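Long-range contact in segregation and condensation protein A (Thermococcus onnurineus, PDB 6IVH), which is the kleisin subunit of an archaeal Smc-based condensin and probably links the Smc subunits in chromosome organisation and segregation: residues 54-66 / 109-121. Sequence-based numbering, arbitrary orientation.
Sequences ARAILAASILVRM and DLLDALMDALEEA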
loop_
_atom_site.group_PDB
_atom_site.type_symbol
_atom_site.label_atom_id
_atom_site.label_comp_id
_atom_site.label_asym_id
_atom_site.label_seq_id
_atom_site.Cartn_x
_atom_site.Cartn_y
_atom_site.Cartn_z
ATOM N N ALA A 54 -11.730 1.520 6.892
ATOM C CA ALA A 54 -11.706 2.644 5.963
ATOM C C ALA A 54 -10.281 3.028 5.590
ATOM O O ALA A 54 -10.029 3.425 4.447
ATOM C CB ALA A 54 -12.441 3.843 6.563
ATOM N N ARG A 55 -9.341 2.914 6.533
ATOM C CA ARG A 55 -7.953 3.249 6.232
ATOM C C ARG A 55 -7.389 2.328 5.159
ATOM O O ARG A 55 -6.637 2.771 4.283
ATOM C CB ARG A 55 -7.106 3.184 7.504
ATOM C CG ARG A 55 -7.675 4.003 8.653
ATOM C CD ARG A 55 -6.831 3.896 9.915
ATOM N NE ARG A 55 -5.685 4.802 9.903
ATOM C CZ ARG A 55 -4.421 4.410 9.781
ATOM N NH1 ARG A 55 -4.133 3.121 9.663
ATOM N NH2 ARG A 55 -3.444 5.307 9.782
ATOM N N ALA A 56 -7.751 1.043 5.201
ATOM C CA ALA A 56 -7.322 0.122 4.154
ATOM C C ALA A 56 -7.930 0.483 2.804
ATOM O O ALA A 56 -7.305 0.249 1.763
ATOM C CB ALA A 56 -7.683 -1.314 4.534
ATOM N N ILE A 57 -9.138 1.045 2.800
ATOM C CA ILE A 57 -9.727 1.523 1.554
ATOM C C ILE A 57 -9.023 2.790 1.089
ATOM O O ILE A 57 -8.690 2.934 -0.093
ATOM C CB ILE A 57 -11.240 1.745 1.731
ATOM C CG1 ILE A 57 -11.949 0.419 2.029
ATOM C CG2 ILE A 57 -11.832 2.409 0.504
ATOM C CD1 ILE A 57 -13.424 0.570 2.339
ATOM N N LEU A 58 -8.774 3.723 2.013
ATOM C CA LEU A 58 -8.090 4.963 1.663
ATOM C C LEU A 58 -6.647 4.714 1.237
ATOM O O LEU A 58 -6.124 5.431 0.375
ATOM C CB LEU A 58 -8.136 5.933 2.845
ATOM C CG LEU A 58 -7.343 7.237 2.730
ATOM C CD1 LEU A 58 -7.826 8.063 1.550
ATOM C CD2 LEU A 58 -7.445 8.029 4.022
ATOM N N ALA A 59 -5.991 3.708 1.824
ATOM C CA ALA A 59 -4.609 3.415 1.462
ATOM C C ALA A 59 -4.484 2.994 0.004
ATOM O O ALA A 59 -3.441 3.220 -0.620
ATOM C CB ALA A 59 -4.045 2.331 2.382
ATOM N N ALA A 60 -5.530 2.381 -0.553
ATOM C CA ALA A 60 -5.501 2.000 -1.962
ATOM C C ALA A 60 -5.400 3.228 -2.859
ATOM O O ALA A 60 -4.618 3.248 -3.817
ATOM C CB ALA A 60 -6.743 1.178 -2.310
ATOM N N SER A 61 -6.187 4.267 -2.559
ATOM C CA SER A 61 -6.123 5.497 -3.342
ATOM C C SER A 61 -4.751 6.151 -3.226
ATOM O O SER A 61 -4.231 6.702 -4.204
ATOM C CB SER A 61 -7.217 6.465 -2.891
ATOM O OG SER A 61 -8.494 5.850 -2.925
ATOM N N ILE A 62 -4.148 6.093 -2.036
ATOM C CA ILE A 62 -2.824 6.672 -1.844
ATOM C C ILE A 62 -1.782 5.908 -2.652
ATOM O O ILE A 62 -0.930 6.511 -3.316
ATOM C CB ILE A 62 -2.471 6.702 -0.347
ATOM C CG1 ILE A 62 -3.494 7.541 0.425
ATOM C CG2 ILE A 62 -1.059 7.238 -0.143
ATOM C CD1 ILE A 62 -3.303 7.516 1.927
ATOM N N LEU A 63 -1.835 4.573 -2.615
ATOM C CA LEU A 63 -0.877 3.773 -3.371
ATOM C C LEU A 63 -1.030 3.980 -4.871
ATOM O O LEU A 63 -0.040 3.913 -5.609
ATOM C CB LEU A 63 -1.031 2.293 -3.022
ATOM C CG LEU A 63 -0.615 1.902 -1.605
ATOM C CD1 LEU A 63 -0.816 0.412 -1.375
ATOM C CD2 LEU A 63 0.830 2.299 -1.353
ATOM N N VAL A 64 -2.255 4.226 -5.344
ATOM C CA VAL A 64 -2.449 4.502 -6.762
ATOM C C VAL A 64 -1.772 5.812 -7.146
ATOM O O VAL A 64 -1.130 5.911 -8.199
ATOM C CB VAL A 64 -3.950 4.512 -7.106
ATOM C CG1 VAL A 64 -4.167 5.028 -8.521
ATOM C CG2 VAL A 64 -4.530 3.115 -6.965
ATOM N N ARG A 65 -1.891 6.836 -6.294
ATOM C CA ARG A 65 -1.212 8.098 -6.569
ATOM C C ARG A 65 0.301 7.940 -6.491
ATOM O O ARG A 65 1.031 8.481 -7.330
ATOM C CB ARG A 65 -1.684 9.178 -5.597
ATOM C CG ARG A 65 -0.869 10.464 -5.682
ATOM C CD ARG A 65 -1.316 11.490 -4.652
ATOM N NE ARG A 65 -1.254 10.966 -3.289
ATOM C CZ ARG A 65 -0.154 10.946 -2.544
ATOM N NH1 ARG A 65 0.988 11.414 -3.027
ATOM N NH2 ARG A 65 -0.197 10.452 -1.313
HETATM N N MSE A 66 0.790 7.202 -5.499
HETATM C CA MSE A 66 2.226 7.027 -5.322
HETATM C C MSE A 66 2.843 6.247 -6.478
HETATM O O MSE A 66 4.020 6.424 -6.794
HETATM C CB MSE A 66 2.522 6.327 -3.994
HETATM C CG MSE A 66 2.175 7.168 -2.778
HETATM SE SE MSE A 66 2.509 6.248 -1.098
HETATM C CE MSE A 66 4.449 6.124 -1.217
ATOM N N ASP A 109 10.073 2.396 5.423
ATOM C CA ASP A 109 9.895 3.693 4.775
ATOM C C ASP A 109 8.503 3.825 4.170
ATOM O O ASP A 109 7.857 4.872 4.308
ATOM C CB ASP A 109 10.968 3.904 3.705
ATOM C CG ASP A 109 12.283 4.387 4.284
ATOM O OD1 ASP A 109 12.254 5.185 5.245
ATOM O OD2 ASP A 109 13.348 3.974 3.775
ATOM N N LEU A 110 8.023 2.776 3.493
ATOM C CA LEU A 110 6.679 2.813 2.924
ATOM C C LEU A 110 5.627 2.901 4.024
ATOM O O LEU A 110 4.632 3.624 3.886
ATOM C CB LEU A 110 6.451 1.581 2.043
ATOM C CG LEU A 110 5.435 1.634 0.893
ATOM C CD1 LEU A 110 5.596 0.426 -0.006
ATOM C CD2 LEU A 110 4.004 1.703 1.383
ATOM N N LEU A 111 5.838 2.175 5.126
ATOM C CA LEU A 111 4.931 2.248 6.267
ATOM C C LEU A 111 4.811 3.678 6.783
ATOM O O LEU A 111 3.705 4.156 7.061
ATOM C CB LEU A 111 5.424 1.308 7.371
ATOM C CG LEU A 111 4.799 -0.080 7.527
ATOM C CD1 LEU A 111 3.489 -0.042 8.274
ATOM C CD2 LEU A 111 4.596 -0.723 6.168
ATOM N N ASP A 112 5.941 4.380 6.910
ATOM C CA ASP A 112 5.908 5.772 7.348
ATOM C C ASP A 112 5.295 6.673 6.282
ATOM O O ASP A 112 4.503 7.568 6.599
ATOM C CB ASP A 112 7.316 6.249 7.706
ATOM C CG ASP A 112 7.717 5.882 9.124
ATOM O OD1 ASP A 112 8.284 4.785 9.322
ATOM O OD2 ASP A 112 7.466 6.692 10.042
ATOM N N ALA A 113 5.648 6.449 5.013
ATOM C CA ALA A 113 5.109 7.277 3.938
ATOM C C ALA A 113 3.600 7.108 3.808
ATOM O O ALA A 113 2.876 8.089 3.593
ATOM C CB ALA A 113 5.802 6.939 2.618
ATOM N N LEU A 114 3.104 5.875 3.940
ATOM C CA LEU A 114 1.670 5.647 3.788
ATOM C C LEU A 114 0.894 6.167 4.993
ATOM O O LEU A 114 -0.156 6.801 4.835
ATOM C CB LEU A 114 1.395 4.160 3.559
ATOM C CG LEU A 114 -0.069 3.732 3.532
ATOM C CD1 LEU A 114 -0.810 4.439 2.418
ATOM C CD2 LEU A 114 -0.193 2.227 3.367
HETATM N N MSE A 115 1.391 5.915 6.201
HETATM C CA MSE A 115 0.723 6.380 7.417
HETATM C C MSE A 115 0.746 7.901 7.546
HETATM O O MSE A 115 -0.155 8.490 8.146
HETATM C CB MSE A 115 1.357 5.746 8.658
HETATM C CG MSE A 115 0.424 4.842 9.461
HETATM SE SE MSE A 115 -0.494 3.503 8.385
HETATM C CE MSE A 115 0.905 2.156 8.284
ATOM N N ASP A 116 1.777 8.541 6.988
ATOM C CA ASP A 116 1.791 10.000 6.952
ATOM C C ASP A 116 0.733 10.532 5.995
ATOM O O ASP A 116 0.081 11.544 6.279
ATOM C CB ASP A 116 3.177 10.513 6.559
ATOM C CG ASP A 116 4.104 10.666 7.753
ATOM O OD1 ASP A 116 3.607 10.687 8.900
ATOM O OD2 ASP A 116 5.331 10.773 7.543
ATOM N N ALA A 117 0.544 9.859 4.857
ATOM C CA ALA A 117 -0.500 10.269 3.927
ATOM C C ALA A 117 -1.887 9.938 4.460
ATOM O O ALA A 117 -2.845 10.671 4.188
ATOM C CB ALA A 117 -0.283 9.608 2.565
ATOM N N LEU A 118 -2.014 8.846 5.217
ATOM C CA LEU A 118 -3.315 8.470 5.759
ATOM C C LEU A 118 -3.791 9.469 6.807
ATOM O O LEU A 118 -4.975 9.823 6.839
ATOM C CB LEU A 118 -3.251 7.062 6.349
ATOM C CG LEU A 118 -3.315 5.899 5.359
ATOM C CD1 LEU A 118 -2.868 4.608 6.015
ATOM C CD2 LEU A 118 -4.724 5.750 4.816
ATOM N N GLU A 119 -2.886 9.940 7.667
ATOM C CA GLU A 119 -3.293 10.817 8.759
ATOM C C GLU A 119 -3.524 12.257 8.322
ATOM O O GLU A 119 -4.303 12.964 8.970
ATOM C CB GLU A 119 -2.259 10.775 9.886
ATOM C CG GLU A 119 -2.632 9.824 11.021
ATOM C CD GLU A 119 -2.424 8.363 10.665
ATOM O OE1 GLU A 119 -3.427 7.657 10.436
ATOM O OE2 GLU A 119 -1.256 7.918 10.628
ATOM N N GLU A 120 -2.880 12.713 7.251
ATOM C CA GLU A 120 -3.176 14.041 6.734
ATOM C C GLU A 120 -4.303 14.038 5.711
ATOM O O GLU A 120 -4.791 15.113 5.344
ATOM C CB GLU A 120 -1.921 14.678 6.124
ATOM C CG GLU A 120 -1.323 15.784 6.989
ATOM C CD GLU A 120 -0.506 16.780 6.187
ATOM O OE1 GLU A 120 0.706 16.544 5.992
ATOM O OE2 GLU A 120 -1.079 17.800 5.748
ATOM N N ALA A 121 -4.735 12.870 5.248
ATOM C CA ALA A 121 -5.913 12.785 4.397
ATOM C C ALA A 121 -7.160 13.101 5.219
ATOM O O ALA A 121 -8.283 12.842 4.790
ATOM C CB ALA A 121 -6.023 11.411 3.764
#
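Arg55 and Leu118 meet across the two helices, each with CG anti to its carbonyl carbon (chi1 -52° and -79°), and the arginine chain then bends at chi3, which brings its guanidinium beside Met115 and Glu119 while Leu118 CD1 lies over one of its faces. Leu118 is the knob of a knobs-into-holes contact, seated among Arg55, Leu58, Ala59 and Ile62. Its CD2 goes deepest, 3.6 Å from Leu58 CD2 and 3.7 Å from Ile62 CD1, and also meets the backbone carbonyl of Arg55. Leu58 and Leu118 lie alongside one another, pointing opposite ways, and Leu58 CD2 also meets Ala121 CB. One turn along, Ile62 works with both branches: CG2 lies 3.8 Å from Leu114 CD1, and CG2 and CD1 both rest against the methyl of Ala117, each 3.7 Å from its CB. Leu114 CD1 also reaches Ala59 CB, at 3.9 Å.

A salt bridge borders the apolar contact at its Arg55 end. Arg55 NH2 donates to Glu119 OE1, with guanidinium and carboxylate nearly coplanar; the modelled separation is very short, and its exact length is doubtful at this resolution. Met115 SE sits at the guanidinium edge, 3.7 Å from Arg55 NH2. With an alanine here in place of the arginine, Glu119 would probably be left without its charged mate across the interface, and Leu118 CD1 would be likely to lose the guanidinium that packs against it.

Beyond the pair, helix 11-20 covers Leu114 through Leu15, and Tyr38 of helix 31-47 backs Ala59. The result is a steep knob-into-hole crossing of helices 54-72 and 107-120, 113° between segment directions, within the mostly helical N-terminal domain of ScpA, consistent with the Smc-binding domain of other kleisins.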